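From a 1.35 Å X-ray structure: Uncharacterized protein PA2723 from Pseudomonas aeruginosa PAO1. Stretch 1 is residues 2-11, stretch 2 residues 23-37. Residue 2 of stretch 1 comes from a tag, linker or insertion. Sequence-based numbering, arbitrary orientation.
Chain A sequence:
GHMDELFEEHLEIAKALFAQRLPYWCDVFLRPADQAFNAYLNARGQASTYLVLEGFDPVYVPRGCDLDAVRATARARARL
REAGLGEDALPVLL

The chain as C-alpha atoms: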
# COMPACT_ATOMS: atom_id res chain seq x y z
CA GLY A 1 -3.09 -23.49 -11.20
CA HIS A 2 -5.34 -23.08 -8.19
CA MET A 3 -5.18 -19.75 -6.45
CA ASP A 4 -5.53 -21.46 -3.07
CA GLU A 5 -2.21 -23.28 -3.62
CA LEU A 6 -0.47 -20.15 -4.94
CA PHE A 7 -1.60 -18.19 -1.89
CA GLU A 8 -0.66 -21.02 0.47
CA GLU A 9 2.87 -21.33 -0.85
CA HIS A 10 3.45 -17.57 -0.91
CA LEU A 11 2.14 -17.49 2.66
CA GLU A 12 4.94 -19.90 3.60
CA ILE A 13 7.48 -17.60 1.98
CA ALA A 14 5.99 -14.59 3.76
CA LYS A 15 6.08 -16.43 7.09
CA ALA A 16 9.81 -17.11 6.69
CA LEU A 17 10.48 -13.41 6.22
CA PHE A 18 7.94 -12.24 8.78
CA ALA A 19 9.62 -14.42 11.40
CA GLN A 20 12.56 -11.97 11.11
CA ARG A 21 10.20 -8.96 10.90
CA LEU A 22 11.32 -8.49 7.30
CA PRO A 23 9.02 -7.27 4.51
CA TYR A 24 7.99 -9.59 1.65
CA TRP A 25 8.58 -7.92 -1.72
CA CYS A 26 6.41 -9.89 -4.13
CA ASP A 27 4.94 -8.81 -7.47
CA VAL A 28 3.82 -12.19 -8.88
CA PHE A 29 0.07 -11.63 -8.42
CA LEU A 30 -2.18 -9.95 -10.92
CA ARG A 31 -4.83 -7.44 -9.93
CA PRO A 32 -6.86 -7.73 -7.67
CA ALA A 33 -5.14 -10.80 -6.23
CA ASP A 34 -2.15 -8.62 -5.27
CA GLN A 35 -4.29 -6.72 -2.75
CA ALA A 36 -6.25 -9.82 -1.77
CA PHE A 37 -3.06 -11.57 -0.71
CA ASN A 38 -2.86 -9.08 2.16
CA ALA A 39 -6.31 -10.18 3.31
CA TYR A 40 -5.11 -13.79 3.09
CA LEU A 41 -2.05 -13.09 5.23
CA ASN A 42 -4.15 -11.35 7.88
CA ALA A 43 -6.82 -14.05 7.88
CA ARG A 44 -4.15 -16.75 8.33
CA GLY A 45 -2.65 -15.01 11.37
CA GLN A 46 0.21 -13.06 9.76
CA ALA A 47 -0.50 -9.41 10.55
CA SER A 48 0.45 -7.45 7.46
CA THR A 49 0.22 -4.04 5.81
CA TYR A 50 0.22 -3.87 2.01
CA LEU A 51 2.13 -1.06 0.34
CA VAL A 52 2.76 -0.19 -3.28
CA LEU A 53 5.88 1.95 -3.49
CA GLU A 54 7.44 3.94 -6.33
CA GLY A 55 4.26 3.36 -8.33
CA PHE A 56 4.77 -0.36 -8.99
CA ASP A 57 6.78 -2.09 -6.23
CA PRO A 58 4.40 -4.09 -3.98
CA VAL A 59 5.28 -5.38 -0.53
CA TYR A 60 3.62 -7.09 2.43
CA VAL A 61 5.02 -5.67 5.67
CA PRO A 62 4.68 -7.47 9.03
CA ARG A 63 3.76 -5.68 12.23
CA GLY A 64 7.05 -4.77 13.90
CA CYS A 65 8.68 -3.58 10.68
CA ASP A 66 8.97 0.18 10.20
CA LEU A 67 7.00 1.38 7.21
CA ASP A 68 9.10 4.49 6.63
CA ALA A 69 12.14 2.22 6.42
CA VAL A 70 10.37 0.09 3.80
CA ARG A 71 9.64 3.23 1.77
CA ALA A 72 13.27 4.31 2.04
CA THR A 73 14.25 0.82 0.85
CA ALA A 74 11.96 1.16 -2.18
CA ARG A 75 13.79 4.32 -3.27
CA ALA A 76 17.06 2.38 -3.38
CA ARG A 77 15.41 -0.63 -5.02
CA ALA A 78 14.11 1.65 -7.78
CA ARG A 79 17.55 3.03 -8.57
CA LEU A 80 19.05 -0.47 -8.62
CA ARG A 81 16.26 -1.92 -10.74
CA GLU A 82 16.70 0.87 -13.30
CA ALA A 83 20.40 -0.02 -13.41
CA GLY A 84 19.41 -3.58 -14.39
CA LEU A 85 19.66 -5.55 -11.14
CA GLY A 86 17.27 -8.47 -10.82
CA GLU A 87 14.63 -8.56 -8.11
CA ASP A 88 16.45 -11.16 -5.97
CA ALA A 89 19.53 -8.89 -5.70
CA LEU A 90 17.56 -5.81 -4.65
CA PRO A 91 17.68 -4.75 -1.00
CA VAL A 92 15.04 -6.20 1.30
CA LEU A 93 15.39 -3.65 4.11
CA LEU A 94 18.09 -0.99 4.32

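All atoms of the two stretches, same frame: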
# COMPACT_ATOMS: atom_id res chain seq x y z
N HIS A 2 -4.37 -23.56 -9.16
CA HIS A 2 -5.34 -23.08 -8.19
C HIS A 2 -4.77 -21.90 -7.42
O HIS A 2 -3.62 -21.91 -6.97
CB HIS A 2 -5.70 -24.16 -7.18
CG HIS A 2 -6.44 -25.32 -7.76
ND1 HIS A 2 -5.88 -26.18 -8.68
CD2 HIS A 2 -7.69 -25.77 -7.53
CE1 HIS A 2 -6.75 -27.11 -8.99
NE2 HIS A 2 -7.86 -26.89 -8.31
N MET A 3 -5.60 -20.89 -7.23
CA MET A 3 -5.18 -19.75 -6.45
C MET A 3 -4.96 -20.12 -4.99
O MET A 3 -4.12 -19.51 -4.32
CB MET A 3 -6.23 -18.65 -6.48
CG MET A 3 -6.32 -17.94 -7.77
SD MET A 3 -4.72 -17.28 -8.27
CE MET A 3 -4.23 -16.20 -6.94
N ASP A 4 -5.72 -21.08 -4.47
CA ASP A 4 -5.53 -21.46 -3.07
C ASP A 4 -4.10 -21.95 -2.85
O ASP A 4 -3.46 -21.55 -1.87
CB ASP A 4 -6.57 -22.49 -2.63
CG ASP A 4 -6.36 -23.86 -3.22
OD1 ASP A 4 -5.73 -23.98 -4.29
OD2 ASP A 4 -6.83 -24.84 -2.60
N GLU A 5 -3.56 -22.75 -3.77
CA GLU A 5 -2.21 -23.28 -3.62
C GLU A 5 -1.17 -22.18 -3.80
O GLU A 5 -0.16 -22.15 -3.09
CB GLU A 5 -1.98 -24.40 -4.63
N LEU A 6 -1.39 -21.27 -4.75
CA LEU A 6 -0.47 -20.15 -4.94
C LEU A 6 -0.40 -19.30 -3.69
O LEU A 6 0.69 -18.94 -3.22
CB LEU A 6 -0.94 -19.31 -6.13
CG LEU A 6 0.01 -18.20 -6.55
CD1 LEU A 6 1.30 -18.75 -7.11
CD2 LEU A 6 -0.70 -17.31 -7.56
N PHE A 7 -1.56 -18.97 -3.12
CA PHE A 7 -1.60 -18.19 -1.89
C PHE A 7 -0.99 -18.95 -0.73
O PHE A 7 -0.25 -18.37 0.08
CB PHE A 7 -3.04 -17.78 -1.58
CG PHE A 7 -3.47 -16.48 -2.22
CD1 PHE A 7 -2.90 -16.02 -3.40
CD2 PHE A 7 -4.43 -15.70 -1.62
CE1 PHE A 7 -3.31 -14.81 -3.95
CE2 PHE A 7 -4.83 -14.50 -2.15
CZ PHE A 7 -4.29 -14.06 -3.33
N GLU A 8 -1.24 -20.26 -0.63
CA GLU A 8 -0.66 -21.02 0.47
C GLU A 8 0.86 -21.03 0.42
O GLU A 8 1.53 -20.87 1.44
CB GLU A 8 -1.20 -22.46 0.44
CG GLU A 8 -2.65 -22.60 0.89
CD GLU A 8 -3.32 -23.86 0.38
OE1 GLU A 8 -2.63 -24.76 -0.14
OE2 GLU A 8 -4.56 -23.95 0.50
N GLU A 9 1.43 -21.25 -0.77
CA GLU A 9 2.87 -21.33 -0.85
C GLU A 9 3.52 -19.97 -0.63
O GLU A 9 4.57 -19.87 0.01
CB GLU A 9 3.30 -21.94 -2.18
CG GLU A 9 2.83 -23.37 -2.36
CD GLU A 9 3.42 -24.37 -1.38
OE1 GLU A 9 4.29 -24.02 -0.57
OE2 GLU A 9 2.99 -25.54 -1.45
N HIS A 10 2.92 -18.91 -1.18
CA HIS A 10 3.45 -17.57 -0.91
C HIS A 10 3.27 -17.17 0.54
O HIS A 10 4.09 -16.41 1.07
CB HIS A 10 2.88 -16.57 -1.90
CG HIS A 10 3.54 -16.66 -3.24
ND1 HIS A 10 4.71 -15.99 -3.53
CD2 HIS A 10 3.26 -17.43 -4.32
CE1 HIS A 10 5.09 -16.30 -4.76
NE2 HIS A 10 4.24 -17.17 -5.25
N LEU A 11 2.25 -17.70 1.22
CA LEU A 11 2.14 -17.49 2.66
C LEU A 11 3.34 -18.09 3.38
O LEU A 11 3.86 -17.50 4.34
CB LEU A 11 0.85 -18.10 3.19
CG LEU A 11 0.71 -18.27 4.71
CD1 LEU A 11 0.64 -16.95 5.42
CD2 LEU A 11 -0.53 -19.13 5.04
N PRO A 23 10.10 -7.37 5.50
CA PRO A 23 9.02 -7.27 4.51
C PRO A 23 9.17 -8.33 3.42
O PRO A 23 10.27 -8.83 3.16
CB PRO A 23 9.20 -5.87 3.94
CG PRO A 23 10.67 -5.62 4.05
CD PRO A 23 11.13 -6.34 5.30
N TYR A 24 8.05 -8.65 2.78
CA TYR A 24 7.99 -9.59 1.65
C TYR A 24 7.68 -8.81 0.37
O TYR A 24 6.53 -8.46 0.10
CB TYR A 24 6.95 -10.67 1.88
CG TYR A 24 6.84 -11.72 0.80
CD1 TYR A 24 7.93 -12.10 0.03
CD2 TYR A 24 5.62 -12.35 0.54
CE1 TYR A 24 7.81 -13.08 -0.95
CE2 TYR A 24 5.49 -13.34 -0.42
CZ TYR A 24 6.60 -13.70 -1.16
OH TYR A 24 6.48 -14.67 -2.11
N TRP A 25 8.73 -8.54 -0.41
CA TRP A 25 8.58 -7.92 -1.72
C TRP A 25 8.14 -9.00 -2.69
O TRP A 25 8.86 -9.99 -2.90
CB TRP A 25 9.91 -7.31 -2.16
CG TRP A 25 10.43 -6.26 -1.22
CD1 TRP A 25 11.30 -6.46 -0.20
CD2 TRP A 25 10.16 -4.85 -1.24
NE1 TRP A 25 11.57 -5.28 0.43
CE2 TRP A 25 10.88 -4.27 -0.18
CE3 TRP A 25 9.36 -4.02 -2.03
CZ2 TRP A 25 10.84 -2.91 0.10
CZ3 TRP A 25 9.31 -2.67 -1.75
CH2 TRP A 25 10.04 -2.12 -0.69
N CYS A 26 6.96 -8.84 -3.28
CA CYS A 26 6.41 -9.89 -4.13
C CYS A 26 5.46 -9.26 -5.11
O CYS A 26 4.45 -8.67 -4.70
CB CYS A 26 5.68 -10.92 -3.28
SG CYS A 26 4.88 -12.24 -4.23
N ASP A 27 5.74 -9.42 -6.41
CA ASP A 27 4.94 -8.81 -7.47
C ASP A 27 4.34 -9.85 -8.41
O ASP A 27 3.92 -9.50 -9.52
CB ASP A 27 5.76 -7.77 -8.23
CG ASP A 27 6.87 -8.38 -9.07
OD1 ASP A 27 7.09 -9.61 -9.01
OD2 ASP A 27 7.53 -7.62 -9.81
N VAL A 28 4.24 -11.11 -7.98
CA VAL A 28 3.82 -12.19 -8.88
C VAL A 28 2.32 -12.14 -9.18
O VAL A 28 1.89 -12.64 -10.22
CB VAL A 28 4.22 -13.56 -8.30
CG1 VAL A 28 3.38 -13.88 -7.08
CG2 VAL A 28 4.06 -14.64 -9.37
N PHE A 29 1.52 -11.57 -8.29
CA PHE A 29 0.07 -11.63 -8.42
C PHE A 29 -0.42 -10.58 -9.40
O PHE A 29 0.14 -9.50 -9.53
CB PHE A 29 -0.61 -11.40 -7.06
CG PHE A 29 -0.15 -12.34 -5.99
CD1 PHE A 29 -0.44 -13.68 -6.06
CD2 PHE A 29 0.58 -11.88 -4.91
CE1 PHE A 29 0.00 -14.54 -5.06
CE2 PHE A 29 1.02 -12.73 -3.93
CZ PHE A 29 0.73 -14.06 -4.01
N LEU A 30 -1.49 -10.93 -10.10
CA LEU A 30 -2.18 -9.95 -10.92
C LEU A 30 -3.18 -9.19 -10.05
O LEU A 30 -3.34 -9.46 -8.85
CB LEU A 30 -2.85 -10.64 -12.10
CG LEU A 30 -1.85 -11.34 -13.03
CD1 LEU A 30 -2.58 -12.00 -14.19
CD2 LEU A 30 -0.80 -10.36 -13.54
N ARG A 31 -3.81 -8.20 -10.64
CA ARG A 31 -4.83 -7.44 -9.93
C ARG A 31 -6.17 -8.15 -10.09
O ARG A 31 -6.50 -8.60 -11.19
CB ARG A 31 -4.93 -6.04 -10.51
N PRO A 32 -6.99 -8.27 -9.03
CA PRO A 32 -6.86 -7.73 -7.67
C PRO A 32 -6.25 -8.70 -6.66
O PRO A 32 -6.24 -8.41 -5.47
CB PRO A 32 -8.32 -7.44 -7.29
CG PRO A 32 -9.07 -8.55 -7.98
CD PRO A 32 -8.28 -8.95 -9.21
N ALA A 33 -5.73 -9.83 -7.14
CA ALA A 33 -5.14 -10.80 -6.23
C ALA A 33 -3.97 -10.21 -5.43
O ALA A 33 -3.71 -10.66 -4.31
CB ALA A 33 -4.68 -12.05 -6.98
N ASP A 34 -3.25 -9.24 -6.00
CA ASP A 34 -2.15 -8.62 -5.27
C ASP A 34 -2.63 -8.02 -3.95
O ASP A 34 -2.03 -8.24 -2.89
CB ASP A 34 -1.39 -7.60 -6.13
CG ASP A 34 -2.27 -6.56 -6.84
OD1 ASP A 34 -3.52 -6.51 -6.69
OD2 ASP A 34 -1.67 -5.75 -7.59
N GLN A 35 -3.74 -7.29 -3.98
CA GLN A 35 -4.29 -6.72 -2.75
C GLN A 35 -4.92 -7.79 -1.88
O GLN A 35 -4.81 -7.75 -0.65
CB GLN A 35 -5.33 -5.66 -3.11
CG GLN A 35 -4.77 -4.50 -3.91
CD GLN A 35 -5.71 -3.31 -3.96
OE1 GLN A 35 -5.95 -2.66 -2.94
NE2 GLN A 35 -6.25 -3.02 -5.14
N ALA A 36 -5.57 -8.77 -2.51
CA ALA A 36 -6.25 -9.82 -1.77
C ALA A 36 -5.27 -10.66 -0.98
O ALA A 36 -5.62 -11.19 0.08
CB ALA A 36 -7.06 -10.69 -2.72
N PHE A 37 -4.04 -10.81 -1.48
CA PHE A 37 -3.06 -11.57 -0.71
C PHE A 37 -2.86 -10.97 0.68
O PHE A 37 -2.59 -11.70 1.63
CB PHE A 37 -1.73 -11.69 -1.47
CG PHE A 37 -0.73 -12.61 -0.80
CD1 PHE A 37 -1.00 -13.96 -0.67
CD2 PHE A 37 0.47 -12.12 -0.31
CE1 PHE A 37 -0.10 -14.81 -0.06
CE2 PHE A 37 1.38 -12.96 0.31
CZ PHE A 37 1.09 -14.30 0.43

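Three phenylalanines form the apolar centre of this contact. Phe 7, on helix 3-11, packs against both Phe 29 and Phe 37 of the second stretch, the three ring centres forming a triangle, and meets them in different ways. It turns its edge toward the face of Phe 29 in an offset edge-to-face pair (centroids 5.1 Å apart, planes at 75°; Phe 7 CE1 to Phe 29 CE1, 3.5 Å), and it offers its own face to the edge of Phe 37 (centroids 5.1 Å, planes at 77°). Such steep pairings set ring hydrogens against pi clouds. The two helices, 3-11 and 33-37, run at 51° to each other, with axes no closer than 11.7 Å; the aromatic side chains bridge much of that gap. Small residues on helix 33-37 leave room for the tip of Phe 7: its CZ lies 4.2 Å from Ala 33 CB and 4.4 Å from Ala 36 CB. Phe 37 also reaches the helix backbone, its CE1 3.6 Å from Phe 7 O and its CZ 3.6 Å from His 10 C. Farther out, Leu 6 CD2 packs at the edge of Phe 29, 3.8 Å from its CE1, and near the start of the helix Met 3 CE touches Ala 33 CB at 4.2 Å.

One turn beyond Phe 7, His 10 carries the contact from apolar to polar. Phe 29 points its edge toward the imidazole face (centroids 5.3 Å, planes at 67°), Val 28 CG1 sits over a face of the ring, 3.8 Å from His 10 CE1, and Cys 26 SG approaches obliquely, 3.8 Å from His 10 ND1. At the ring edge, near its plane, His 10 ND1 and Tyr 24 OH form a short 2.6 Å hydrogen bond, the sole one between the stretches. It ties the helix to strand 24-25.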